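Local coordinates for NADH dehydrogenase, putative (Plasmodium falciparum, PDB 5JWC), which probably oxidises NADH through its bound FAD and passes the electrons to ubiquinone, as a type II NADH dehydrogenase, at residues K28-I33 / K51-L56; V108-K113 / G331-N336; G364-S369 / K398-P403. All blocks are in the same frame, centred on the assembly; numbering follows the deposited sequence.

In the fold
Followed from the N terminus, the three contacts come in series, with no nesting or crossing. Contact 1 (28-33 with 51-56) closes a loop of 17 residues that holds helix 38-46. Contact 2 (108-113 with 331-336) spans 217 residues, including the five-stranded parallel sheet, and brings the chain back beside the mixed sheet of contact 1. The centres of these two are about 16 Å apart, and strands 53-57 and 99-109 are neighbours in that sheet. Contact 3 (364-369 with 398-403) closes a loop of 28 residues within the helical insertion, joining the loops that lead into helices 369-374 and 403-416; its centre lies about 48 Å from that of contact 1 and about 41 Å from contact 2's.

Contact 1: residues K28-I33 / K51-L56; sequences KEKIII and KYDVTL
Ile31 and Tyr52 pack closely across this strand pair. The CD1 methyl of Ile31 lies over one face of the Tyr52 ring, 3.8 Å from its centroid and 27° off the normal, a CH-pi contact displaced toward the CG side. With CG1 of Ile31 anti to the carbonyl carbon, its tip reaches back over the ring; the phenol is tied by OH to the carbonyl of Phe438. The same sheet face continues with Ile33, whose CD1 comes within 3.5 Å of Val54 CG1 and whose CB and CG2 abut the isobutyl group of Leu56. Helix 38-46 covers this face through Phe43 and Leu44. Strands 30-33 and 53-56 run parallel, their axes 17° apart, and four backbone bonds zip them together, the shortest from Ile33 N to Thr55 O at 2.8 Å. With helix 38-46 between them they form the first beta-alpha-beta unit of a Rossmann-type dinucleotide-binding fold, whose GxGxxG-like turn follows the first strand and appears to place backbone amides on FAD; the side chain of Leu56 is about 7 Å from the flavin cofactor.

The packing is looser among Lys28, Glu29, Lys30 and Asp53, which are partly or fully exposed. Lys30 and Asp53 run alongside each other, Lys30 CG 3.5 Å from Asp53 OD2, yet Lys30 NZ stays 5.5 Å from that oxygen and bonds instead to the carbonyl of Phe128. Glu29 lies beside Tyr52, its carboxylate plane turned only 8° from that of the ring but offset from it, with OE1 4.0 Å from CE1, while OE2 is held by His443. At the solvent-exposed end the bent chain of Lys28 lies along the 51-52 backbone, CE 3.9 Å from Tyr52 O, and NZ makes a weak hydrogen bond to Lys50 O.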
ATOM      1  N   LYS A  28     -34.239  18.240 -11.874  1.00 63.47           N
ATOM      2  CA  LYS A  28     -33.305  19.125 -11.180  1.00 55.70           C
ATOM      3  C   LYS A  28     -32.136  19.527 -12.069  1.00 47.43           C
ATOM      4  O   LYS A  28     -31.710  18.766 -12.939  1.00 47.80           O
ATOM      5  CB  LYS A  28     -32.820  18.453  -9.904  1.00 54.24           C
ATOM      6  CG  LYS A  28     -33.569  18.952  -8.685  1.00 56.90           C
ATOM      7  CD  LYS A  28     -33.787  17.870  -7.650  1.00 59.90           C
ATOM      8  CE  LYS A  28     -32.499  17.289  -7.133  1.00 54.61           C
ATOM      9  NZ  LYS A  28     -32.817  16.354  -6.020  1.00 63.30           N
ATOM     10  N   GLU A  29     -31.604  20.721 -11.847  1.00 48.01           N
ATOM     11  CA  GLU A  29     -30.479  21.168 -12.654  1.00 44.98           C
ATOM     12  C   GLU A  29     -29.227  20.355 -12.354  1.00 40.29           C
ATOM     13  O   GLU A  29     -28.935  20.019 -11.204  1.00 40.10           O
ATOM     14  CB  GLU A  29     -30.217  22.662 -12.457  1.00 48.37           C
ATOM     15  CG  GLU A  29     -31.119  23.540 -13.333  1.00 50.61           C
ATOM     16  CD  GLU A  29     -30.998  25.009 -13.005  1.00 55.13           C
ATOM     17  OE1 GLU A  29     -30.695  25.351 -11.837  1.00 58.24           O
ATOM     18  OE2 GLU A  29     -31.167  25.826 -13.927  1.00 64.22           O
ATOM     19  N   LYS A  30     -28.513  20.033 -13.423  1.00 37.31           N
ATOM     20  CA  LYS A  30     -27.351  19.176 -13.351  1.00 43.31           C
ATOM     21  C   LYS A  30     -26.045  19.977 -13.215  1.00 42.20           C
ATOM     22  O   LYS A  30     -25.722  20.813 -14.073  1.00 36.97           O
ATOM     23  CB  LYS A  30     -27.267  18.294 -14.596  1.00 41.82           C
ATOM     24  CG  LYS A  30     -26.808  16.889 -14.305  1.00 53.75           C
ATOM     25  CD  LYS A  30     -27.031  15.945 -15.494  1.00 58.20           C
ATOM     26  CE  LYS A  30     -25.825  14.994 -15.624  1.00 57.47           C
ATOM     27  NZ  LYS A  30     -25.794  14.192 -16.889  1.00 55.45           N
ATOM     28  N   ILE A  31     -25.302  19.713 -12.143  1.00 35.87           N
ATOM     29  CA  ILE A  31     -23.947  20.233 -12.004  1.00 34.68           C
ATOM     30  C   ILE A  31     -22.950  19.094 -12.187  1.00 35.58           C
ATOM     31  O   ILE A  31     -22.991  18.102 -11.454  1.00 31.42           O
ATOM     32  CB  ILE A  31     -23.696  20.878 -10.624  1.00 34.79           C
ATOM     33  CG1 ILE A  31     -24.705  21.982 -10.319  1.00 32.47           C
ATOM     34  CG2 ILE A  31     -22.275  21.411 -10.556  1.00 33.22           C
ATOM     35  CD1 ILE A  31     -24.635  22.481  -8.879  1.00 30.24           C
ATOM     36  N   ILE A  32     -22.065  19.227 -13.165  1.00 31.52           N
ATOM     37  CA  ILE A  32     -20.946  18.311 -13.291  1.00 31.57           C
ATOM     38  C   ILE A  32     -19.693  18.970 -12.712  1.00 34.65           C
ATOM     39  O   ILE A  32     -19.350  20.091 -13.085  1.00 30.77           O
ATOM     40  CB  ILE A  32     -20.681  17.901 -14.752  1.00 31.55           C
ATOM     41  CG1 ILE A  32     -21.838  17.045 -15.306  1.00 35.50           C
ATOM     42  CG2 ILE A  32     -19.370  17.147 -14.855  1.00 28.89           C
ATOM     43  CD1 ILE A  32     -21.531  16.446 -16.653  1.00 34.85           C
ATOM     44  N   ILE A  33     -19.039  18.282 -11.786  1.00 30.97           N
ATOM     45  CA  ILE A  33     -17.753  18.722 -11.243  1.00 28.72           C
ATOM     46  C   ILE A  33     -16.634  17.915 -11.888  1.00 31.35           C
ATOM     47  O   ILE A  33     -16.651  16.676 -11.839  1.00 29.14           O
ATOM     48  CB  ILE A  33     -17.695  18.517  -9.730  1.00 28.07           C
ATOM     49  CG1 ILE A  33     -18.875  19.183  -9.051  1.00 27.96           C
ATOM     50  CG2 ILE A  33     -16.354  19.023  -9.147  1.00 27.56           C
ATOM     51  CD1 ILE A  33     -19.103  18.615  -7.661  1.00 28.61           C
ATOM     52  N   LYS A  51     -30.874  20.511  -3.687  1.00 41.08           N
ATOM     53  CA  LYS A  51     -31.154  21.560  -4.672  1.00 40.48           C
ATOM     54  C   LYS A  51     -30.671  21.198  -6.063  1.00 42.89           C
ATOM     55  O   LYS A  51     -31.255  21.626  -7.057  1.00 43.72           O
ATOM     56  CB  LYS A  51     -30.526  22.890  -4.233  1.00 40.39           C
ATOM     57  CG  LYS A  51     -30.993  23.320  -2.845  1.00 48.41           C
ATOM     58  CD  LYS A  51     -30.597  24.755  -2.482  1.00 53.46           C
ATOM     59  CE  LYS A  51     -31.214  25.158  -1.140  1.00 53.06           C
ATOM     60  NZ  LYS A  51     -30.537  26.338  -0.504  1.00 53.75           N
ATOM     61  N   TYR A  52     -29.605  20.408  -6.149  1.00 39.08           N
ATOM     62  CA  TYR A  52     -29.030  20.100  -7.443  1.00 31.93           C
ATOM     63  C   TYR A  52     -28.786  18.615  -7.620  1.00 35.41           C
ATOM     64  O   TYR A  52     -28.712  17.862  -6.657  1.00 36.44           O
ATOM     65  CB  TYR A  52     -27.713  20.872  -7.651  1.00 35.56           C
ATOM     66  CG  TYR A  52     -27.851  22.398  -7.627  1.00 34.09           C
ATOM     67  CD1 TYR A  52     -28.134  23.104  -8.788  1.00 39.64           C
ATOM     68  CD2 TYR A  52     -27.692  23.118  -6.448  1.00 35.37           C
ATOM     69  CE1 TYR A  52     -28.253  24.502  -8.780  1.00 41.22           C
ATOM     70  CE2 TYR A  52     -27.812  24.511  -6.431  1.00 36.43           C
ATOM     71  CZ  TYR A  52     -28.094  25.189  -7.598  1.00 35.58           C
ATOM     72  OH  TYR A  52     -28.204  26.562  -7.587  1.00 37.96           O
ATOM     73  N   ASP A  53     -28.677  18.208  -8.875  1.00 42.23           N
ATOM     74  CA  ASP A  53     -28.231  16.870  -9.221  1.00 41.29           C
ATOM     75  C   ASP A  53     -26.755  16.921  -9.582  1.00 40.80           C
ATOM     76  O   ASP A  53     -26.380  17.386 -10.663  1.00 37.01           O
ATOM     77  CB  ASP A  53     -29.040  16.296 -10.378  1.00 47.95           C
ATOM     78  CG  ASP A  53     -28.592  14.898 -10.754  1.00 56.99           C
ATOM     79  OD1 ASP A  53     -28.589  14.013  -9.865  1.00 61.10           O
ATOM     80  OD2 ASP A  53     -28.232  14.692 -11.935  1.00 59.94           O
ATOM     81  N   VAL A  54     -25.921  16.449  -8.662  1.00 40.96           N
ATOM     82  CA  VAL A  54     -24.478  16.649  -8.753  1.00 34.77           C
ATOM     83  C   VAL A  54     -23.746  15.376  -9.127  1.00 37.25           C
ATOM     84  O   VAL A  54     -23.899  14.343  -8.458  1.00 33.57           O
ATOM     85  CB  VAL A  54     -23.914  17.158  -7.423  1.00 36.43           C
ATOM     86  CG1 VAL A  54     -22.389  17.370  -7.520  1.00 33.27           C
ATOM     87  CG2 VAL A  54     -24.645  18.433  -6.977  1.00 31.86           C
ATOM     88  N   THR A  55     -22.938  15.460 -10.183  1.00 31.45           N
ATOM     89  CA  THR A  55     -22.056  14.358 -10.523  1.00 35.03           C
ATOM     90  C   THR A  55     -20.607  14.829 -10.548  1.00 33.59           C
ATOM     91  O   THR A  55     -20.276  15.807 -11.225  1.00 32.65           O
ATOM     92  CB  THR A  55     -22.425  13.727 -11.899  1.00 36.77           C
ATOM     93  OG1 THR A  55     -23.805  13.337 -11.888  1.00 41.33           O
ATOM     94  CG2 THR A  55     -21.581  12.507 -12.172  1.00 37.21           C
ATOM     95  N   LEU A  56     -19.745  14.145  -9.801  1.00 29.40           N
ATOM     96  CA  LEU A  56     -18.332  14.426  -9.875  1.00 27.71           C
ATOM     97  C   LEU A  56     -17.669  13.430 -10.800  1.00 30.57           C
ATOM     98  O   LEU A  56     -17.885  12.207 -10.712  1.00 31.85           O
ATOM     99  CB  LEU A  56     -17.685  14.410  -8.484  1.00 31.29           C
ATOM    100  CG  LEU A  56     -16.257  14.974  -8.403  1.00 28.89           C
ATOM    101  CD1 LEU A  56     -16.041  15.588  -6.987  1.00 28.62           C
ATOM    102  CD2 LEU A  56     -15.199  13.915  -8.688  1.00 24.92           C
TER

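Contact 2: residues V108-K113 / G331-N336; sequences VFYEDK and GIPSNN
Tyr110 gives up more surface than any other residue here, and it does so by laying its ring against Ile332. The CD1 methyl of Ile332 lies over one ring face, 4.1 Å from the Tyr110 centroid and 22° off the normal, which defines a CH-pi contact. The nearest ring atom is on the CB side, with Tyr110 CG 3.8 Å from Ile332 CD1. CG of Tyr110 takes the crowded position between its backbone N and carbonyl carbon (chi1 64°), and this turns the ring toward the 331-336 loop. Farther out along the ring, Pro333 CD comes 4.1 Å from Tyr110 CE1, the two side chains set roughly at a right angle. The phenol reaches past both segments, its OH bonded to the carbonyl of Thr311.

Asn336 forms a second, smaller patch. Its ND2 lies against the aliphatic part of Lys113, 3.5 Å from CD, and makes a weak hydrogen bond to Asp130 O. The type I turn from Ile332 to Asn335 leads the chain into strand 337-339 at the end of the mixed sheet, while 108-113 turns from strand 99-109 toward strand 114-118. No hydrogen bond joins the two segments. The contact therefore rests on van der Waals and CH-pi packing, while the Tyr110 hydroxyl is held by the carbonyl of Thr311, and Asn336 ND2 only weakly by that of Asp130.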
ATOM      1  N   VAL A 108     -14.746  19.760 -23.869  1.00 39.39           N
ATOM      2  CA  VAL A 108     -15.939  20.470 -23.458  1.00 38.84           C
ATOM      3  C   VAL A 108     -16.583  21.115 -24.689  1.00 42.02           C
ATOM      4  O   VAL A 108     -15.886  21.646 -25.544  1.00 46.01           O
ATOM      5  CB  VAL A 108     -15.618  21.540 -22.400  1.00 41.83           C
ATOM      6  CG1 VAL A 108     -16.898  22.203 -21.926  1.00 35.93           C
ATOM      7  CG2 VAL A 108     -14.851  20.905 -21.217  1.00 41.65           C
ATOM      8  N   PHE A 109     -17.904  21.036 -24.790  1.00 44.69           N
ATOM      9  CA  PHE A 109     -18.639  21.665 -25.895  1.00 50.16           C
ATOM     10  C   PHE A 109     -19.606  22.655 -25.307  1.00 42.50           C
ATOM     11  O   PHE A 109     -20.747  22.315 -25.022  1.00 48.74           O
ATOM     12  CB  PHE A 109     -19.365  20.612 -26.745  1.00 45.25           C
ATOM     13  CG  PHE A 109     -18.430  19.698 -27.471  1.00 51.30           C
ATOM     14  CD1 PHE A 109     -18.031  19.980 -28.768  1.00 49.72           C
ATOM     15  CD2 PHE A 109     -17.900  18.583 -26.837  1.00 47.39           C
ATOM     16  CE1 PHE A 109     -17.140  19.150 -29.424  1.00 52.04           C
ATOM     17  CE2 PHE A 109     -17.016  17.754 -27.486  1.00 48.43           C
ATOM     18  CZ  PHE A 109     -16.629  18.036 -28.780  1.00 52.79           C
ATOM     19  N   TYR A 110     -19.142  23.881 -25.098  1.00 45.19           N
ATOM     20  CA  TYR A 110     -19.915  24.827 -24.306  1.00 49.02           C
ATOM     21  C   TYR A 110     -21.206  25.290 -24.980  1.00 48.61           C
ATOM     22  O   TYR A 110     -22.165  25.673 -24.296  1.00 45.54           O
ATOM     23  CB  TYR A 110     -19.052  26.035 -23.930  1.00 49.25           C
ATOM     24  CG  TYR A 110     -18.568  26.881 -25.084  1.00 48.85           C
ATOM     25  CD1 TYR A 110     -19.287  27.993 -25.513  1.00 51.78           C
ATOM     26  CD2 TYR A 110     -17.366  26.592 -25.713  1.00 49.51           C
ATOM     27  CE1 TYR A 110     -18.822  28.785 -26.562  1.00 54.87           C
ATOM     28  CE2 TYR A 110     -16.894  27.370 -26.755  1.00 51.44           C
ATOM     29  CZ  TYR A 110     -17.623  28.463 -27.175  1.00 56.24           C
ATOM     30  OH  TYR A 110     -17.141  29.228 -28.216  1.00 67.41           O
ATOM     31  N   GLU A 111     -21.251  25.264 -26.307  1.00 52.06           N
ATOM     32  CA  GLU A 111     -22.477  25.708 -26.980  1.00 55.72           C
ATOM     33  C   GLU A 111     -23.609  24.703 -26.805  1.00 53.30           C
ATOM     34  O   GLU A 111     -24.757  25.084 -26.571  1.00 53.89           O
ATOM     35  CB  GLU A 111     -22.222  25.978 -28.460  1.00 58.55           C
ATOM     36  CG  GLU A 111     -21.108  26.979 -28.671  1.00 60.09           C
ATOM     37  CD  GLU A 111     -20.998  27.487 -30.095  1.00 70.02           C
ATOM     38  OE1 GLU A 111     -21.323  26.726 -31.033  1.00 75.79           O
ATOM     39  OE2 GLU A 111     -20.597  28.661 -30.266  1.00 73.34           O
ATOM     40  N   ASP A 112     -23.282  23.418 -26.880  1.00 50.30           N
ATOM     41  CA  ASP A 112     -24.299  22.387 -26.714  1.00 49.49           C
ATOM     42  C   ASP A 112     -24.411  21.829 -25.288  1.00 54.16           C
ATOM     43  O   ASP A 112     -25.206  20.918 -25.048  1.00 46.70           O
ATOM     44  CB  ASP A 112     -24.036  21.262 -27.715  1.00 53.34           C
ATOM     45  CG  ASP A 112     -24.170  21.735 -29.162  1.00 60.13           C
ATOM     46  OD1 ASP A 112     -25.162  22.439 -29.462  1.00 57.48           O
ATOM     47  OD2 ASP A 112     -23.288  21.417 -29.991  1.00 62.15           O
ATOM     48  N   LYS A 113     -23.622  22.378 -24.358  1.00 53.06           N
ATOM     49  CA  LYS A 113     -23.724  22.057 -22.925  1.00 42.71           C
ATOM     50  C   LYS A 113     -23.563  20.571 -22.601  1.00 39.91           C
ATOM     51  O   LYS A 113     -24.330  20.003 -21.829  1.00 45.14           O
ATOM     52  CB  LYS A 113     -25.059  22.579 -22.396  1.00 41.80           C
ATOM     53  CG  LYS A 113     -25.172  24.098 -22.587  1.00 51.22           C
ATOM     54  CD  LYS A 113     -26.452  24.710 -22.041  1.00 51.40           C
ATOM     55  CE  LYS A 113     -26.971  24.034 -20.812  1.00 51.83           C
ATOM     56  NZ  LYS A 113     -28.328  24.576 -20.489  1.00 62.80           N
ATOM     57  N   GLY A 331     -15.962  34.273 -21.954  1.00 42.44           N
ATOM     58  CA  GLY A 331     -16.183  33.925 -23.348  1.00 44.57           C
ATOM     59  C   GLY A 331     -17.217  32.822 -23.531  1.00 47.60           C
ATOM     60  O   GLY A 331     -17.249  32.158 -24.569  1.00 48.31           O
ATOM     61  N   ILE A 332     -18.047  32.616 -22.511  1.00 45.24           N
ATOM     62  CA  ILE A 332     -19.120  31.629 -22.562  1.00 47.86           C
ATOM     63  C   ILE A 332     -20.455  32.345 -22.422  1.00 48.29           C
ATOM     64  O   ILE A 332     -20.840  32.739 -21.315  1.00 45.88           O
ATOM     65  CB  ILE A 332     -19.015  30.543 -21.442  1.00 45.00           C
ATOM     66  CG1 ILE A 332     -17.581  30.008 -21.274  1.00 38.86           C
ATOM     67  CG2 ILE A 332     -20.011  29.417 -21.708  1.00 41.79           C
ATOM     68  CD1 ILE A 332     -17.020  29.240 -22.484  1.00 44.75           C
ATOM     69  N   PRO A 333     -21.178  32.502 -23.545  1.00 52.22           N
ATOM     70  CA  PRO A 333     -22.420  33.286 -23.593  1.00 44.14           C
ATOM     71  C   PRO A 333     -23.404  32.909 -22.491  1.00 51.21           C
ATOM     72  O   PRO A 333     -24.062  33.787 -21.914  1.00 49.54           O
ATOM     73  CB  PRO A 333     -22.994  32.943 -24.973  1.00 50.31           C
ATOM     74  CG  PRO A 333     -21.787  32.589 -25.800  1.00 51.78           C
ATOM     75  CD  PRO A 333     -20.854  31.886 -24.846  1.00 49.59           C
ATOM     76  N   SER A 334     -23.482  31.618 -22.168  1.00 48.18           N
ATOM     77  CA  SER A 334     -24.454  31.161 -21.173  1.00 48.74           C
ATOM     78  C   SER A 334     -23.989  31.300 -19.719  1.00 46.03           C
ATOM     79  O   SER A 334     -24.781  31.063 -18.801  1.00 45.71           O
ATOM     80  CB  SER A 334     -24.816  29.696 -21.431  1.00 55.16           C
ATOM     81  OG  SER A 334     -24.828  29.431 -22.819  1.00 64.38           O
ATOM     82  N   ASN A 335     -22.733  31.701 -19.505  1.00 44.58           N
ATOM     83  CA  ASN A 335     -22.209  31.876 -18.148  1.00 44.55           C
ATOM     84  C   ASN A 335     -22.492  30.686 -17.239  1.00 39.06           C
ATOM     85  O   ASN A 335     -22.816  30.864 -16.056  1.00 41.21           O
ATOM     86  CB  ASN A 335     -22.785  33.125 -17.494  1.00 44.67           C
ATOM     87  CG  ASN A 335     -22.308  34.385 -18.139  1.00 49.23           C
ATOM     88  OD1 ASN A 335     -21.198  34.446 -18.661  1.00 54.84           O
ATOM     89  ND2 ASN A 335     -23.149  35.407 -18.118  1.00 56.35           N
ATOM     90  N   ASN A 336     -22.400  29.484 -17.787  1.00 37.92           N
ATOM     91  CA  ASN A 336     -22.756  28.301 -17.025  1.00 42.00           C
ATOM     92  C   ASN A 336     -21.551  27.376 -16.822  1.00 40.48           C
ATOM     93  O   ASN A 336     -21.688  26.270 -16.301  1.00 37.36           O
ATOM     94  CB  ASN A 336     -23.909  27.547 -17.709  1.00 37.06           C
ATOM     95  CG  ASN A 336     -23.550  27.049 -19.091  1.00 39.42           C
ATOM     96  OD1 ASN A 336     -22.570  27.479 -19.688  1.00 43.70           O
ATOM     97  ND2 ASN A 336     -24.339  26.114 -19.605  1.00 50.03           N
TER

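Contact 3: residues G364-S369 / K398-P403; sequences GNKLTS and KGEMTP
Ser369 points its side chain at the start of the 398-403 segment, CB 3.7 Å from Lys398 CB. The Ser369 hydroxyl sits between its own backbone N and carbonyl carbon (chi1 67°), where OG accepts the N-H of Lys398 at 2.8 Å in a bond bent to 142°. A return bond runs from Ser369 N to Lys398 O, longer at 3.2 Å but almost straight (172° at the hydrogen). One water bridges the pair, donating to Lys398 O and hydrogen-bonded to Ser369 OG. The rest of the Lys398 chain leads away from this pair of bonds, one to the Ser369 hydroxyl and one between backbones.

Leu367 and Met401 are buried. Leu367 CD1 runs along the backbone of the other segment, 3.6 Å from Met401 O, and approaches Pro403. Met401 bends at its last torsion, carrying CE back to 3.4 Å from Leu367 O, the same carbonyl that receives the Met401 N-H. Both side chains also touch Phe406 of helix 403-416. On the exposed side Glu400 extends past Lys366, but Lys366 NZ remains 4.7 Å from Glu400 OE1, so any attraction there is at most long-range.

Thr368 OG1 caps the N-H of Ala371. The two loops meet just ahead of helices 369-374 and 403-416, each with a threonine, Thr368 or Thr402, at the N-cap, within the helical insertion domain of PfNDH2.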
ATOM      1  N   GLY A 364     -18.661  63.028  -1.444  1.00 80.31           N
ATOM      2  CA  GLY A 364     -18.065  64.353  -1.484  1.00 76.92           C
ATOM      3  C   GLY A 364     -17.733  64.655  -2.938  1.00 82.49           C
ATOM      4  O   GLY A 364     -18.153  63.904  -3.829  1.00 82.24           O
ATOM      5  N   ASN A 365     -17.016  65.749  -3.194  1.00 84.43           N
ATOM      6  CA  ASN A 365     -16.681  66.139  -4.568  1.00 84.02           C
ATOM      7  C   ASN A 365     -15.210  65.925  -4.937  1.00 82.53           C
ATOM      8  O   ASN A 365     -14.829  66.120  -6.096  1.00 77.09           O
ATOM      9  CB  ASN A 365     -17.071  67.592  -4.841  1.00 84.38           C
ATOM     10  CG  ASN A 365     -18.567  67.832  -4.720  1.00 89.42           C
ATOM     11  OD1 ASN A 365     -19.071  68.206  -3.662  1.00 90.96           O
ATOM     12  ND2 ASN A 365     -19.286  67.618  -5.820  1.00 89.09           N
ATOM     13  N   LYS A 366     -14.388  65.528  -3.962  1.00 77.29           N
ATOM     14  CA  LYS A 366     -12.948  65.412  -4.188  1.00 70.57           C
ATOM     15  C   LYS A 366     -12.466  63.973  -4.314  1.00 62.87           C
ATOM     16  O   LYS A 366     -12.475  63.213  -3.343  1.00 60.87           O
ATOM     17  CB  LYS A 366     -12.179  66.115  -3.068  1.00 68.50           C
ATOM     18  CG  LYS A 366     -12.711  65.850  -1.670  1.00 73.30           C
ATOM     19  CD  LYS A 366     -12.033  66.755  -0.647  1.00 74.04           C
ATOM     20  CE  LYS A 366     -10.534  66.858  -0.893  1.00 70.97           C
ATOM     21  NZ  LYS A 366      -9.891  67.845   0.032  1.00 75.72           N
ATOM     22  N   LEU A 367     -12.043  63.617  -5.526  1.00 55.95           N
ATOM     23  CA  LEU A 367     -11.563  62.270  -5.817  1.00 53.15           C
ATOM     24  C   LEU A 367     -10.168  62.049  -5.242  1.00 52.93           C
ATOM     25  O   LEU A 367      -9.168  62.408  -5.862  1.00 51.16           O
ATOM     26  CB  LEU A 367     -11.527  62.000  -7.323  1.00 49.71           C
ATOM     27  CG  LEU A 367     -12.734  62.413  -8.153  1.00 52.70           C
ATOM     28  CD1 LEU A 367     -12.426  62.311  -9.625  1.00 52.45           C
ATOM     29  CD2 LEU A 367     -13.915  61.520  -7.778  1.00 56.09           C
ATOM     30  N   THR A 368     -10.115  61.473  -4.046  1.00 49.77           N
ATOM     31  CA  THR A 368      -8.855  61.163  -3.379  1.00 46.93           C
ATOM     32  C   THR A 368      -8.789  59.656  -3.154  1.00 51.38           C
ATOM     33  O   THR A 368      -9.820  58.984  -3.184  1.00 49.19           O
ATOM     34  CB  THR A 368      -8.733  61.885  -2.028  1.00 51.42           C
ATOM     35  OG1 THR A 368      -9.709  61.359  -1.121  1.00 53.16           O
ATOM     36  CG2 THR A 368      -8.986  63.392  -2.203  1.00 51.74           C
ATOM     37  N   SER A 369      -7.590  59.124  -2.933  1.00 46.30           N
ATOM     38  CA  SER A 369      -7.445  57.704  -2.655  1.00 47.86           C
ATOM     39  C   SER A 369      -8.120  57.380  -1.325  1.00 51.44           C
ATOM     40  O   SER A 369      -8.600  56.267  -1.124  1.00 49.53           O
ATOM     41  CB  SER A 369      -5.970  57.293  -2.653  1.00 47.17           C
ATOM     42  OG  SER A 369      -5.277  57.873  -1.568  1.00 45.57           O
ATOM     43  N   LYS A 398      -3.000  59.214  -2.575  1.00 47.29           N
ATOM     44  CA  LYS A 398      -3.163  60.098  -3.713  1.00 49.48           C
ATOM     45  C   LYS A 398      -4.032  61.280  -3.309  1.00 46.78           C
ATOM     46  O   LYS A 398      -5.106  61.096  -2.736  1.00 50.07           O
ATOM     47  CB  LYS A 398      -3.791  59.331  -4.881  1.00 50.44           C
ATOM     48  CG  LYS A 398      -3.384  59.798  -6.251  1.00 54.17           C
ATOM     49  CD  LYS A 398      -2.038  59.228  -6.661  1.00 55.23           C
ATOM     50  CE  LYS A 398      -1.728  59.626  -8.101  1.00 57.63           C
ATOM     51  NZ  LYS A 398      -0.285  59.480  -8.449  1.00 61.76           N
ATOM     52  N   GLY A 399      -3.575  62.494  -3.602  1.00 50.56           N
ATOM     53  CA  GLY A 399      -4.354  63.683  -3.296  1.00 46.71           C
ATOM     54  C   GLY A 399      -5.533  63.810  -4.240  1.00 53.39           C
ATOM     55  O   GLY A 399      -5.931  62.839  -4.898  1.00 49.05           O
ATOM     56  N   GLU A 400      -6.090  65.012  -4.327  1.00 51.46           N
ATOM     57  CA  GLU A 400      -7.247  65.237  -5.175  1.00 48.06           C
ATOM     58  C   GLU A 400      -6.872  65.046  -6.642  1.00 44.73           C
ATOM     59  O   GLU A 400      -5.866  65.559  -7.107  1.00 41.45           O
ATOM     60  CB  GLU A 400      -7.820  66.635  -4.939  1.00 53.95           C
ATOM     61  CG  GLU A 400      -9.069  66.939  -5.750  1.00 57.16           C
ATOM     62  CD  GLU A 400      -9.662  68.310  -5.432  1.00 68.09           C
ATOM     63  OE1 GLU A 400      -9.200  68.958  -4.464  1.00 64.77           O
ATOM     64  OE2 GLU A 400     -10.590  68.736  -6.156  1.00 70.38           O
ATOM     65  N   MET A 401      -7.687  64.294  -7.368  1.00 43.05           N
ATOM     66  CA  MET A 401      -7.388  63.967  -8.751  1.00 40.49           C
ATOM     67  C   MET A 401      -8.461  64.514  -9.678  1.00 44.38           C
ATOM     68  O   MET A 401      -9.623  64.619  -9.284  1.00 48.33           O
ATOM     69  CB  MET A 401      -7.293  62.451  -8.938  1.00 43.70           C
ATOM     70  CG  MET A 401      -6.000  61.809  -8.490  1.00 45.22           C
ATOM     71  SD  MET A 401      -6.213  60.012  -8.365  1.00 45.64           S
ATOM     72  CE  MET A 401      -7.064  59.904  -6.791  1.00 36.30           C
ATOM     73  N   THR A 402      -8.080  64.846 -10.907  1.00 41.54           N
ATOM     74  CA  THR A 402      -9.057  65.096 -11.959  1.00 45.85           C
ATOM     75  C   THR A 402      -9.663  63.750 -12.358  1.00 49.72           C
ATOM     76  O   THR A 402      -9.090  62.706 -12.047  1.00 47.09           O
ATOM     77  CB  THR A 402      -8.439  65.763 -13.189  1.00 41.78           C
ATOM     78  OG1 THR A 402      -7.547  64.842 -13.820  1.00 45.17           O
ATOM     79  CG2 THR A 402      -7.687  67.030 -12.797  1.00 45.60           C
ATOM     80  N   PRO A 403     -10.841  63.766 -13.009  1.00 51.04           N
ATOM     81  CA  PRO A 403     -11.414  62.501 -13.479  1.00 46.31           C
ATOM     82  C   PRO A 403     -10.450  61.640 -14.302  1.00 47.13           C
ATOM     83  O   PRO A 403     -10.373  60.434 -14.041  1.00 45.40           O
ATOM     84  CB  PRO A 403     -12.606  62.965 -14.324  1.00 46.56           C
ATOM     85  CG  PRO A 403     -13.094  64.175 -13.591  1.00 48.16           C
ATOM     86  CD  PRO A 403     -11.824  64.866 -13.069  1.00 50.97           C
TER
HETATM   87  O   HOH W   1      -6.142  60.556  -0.243  1.00 49.75           O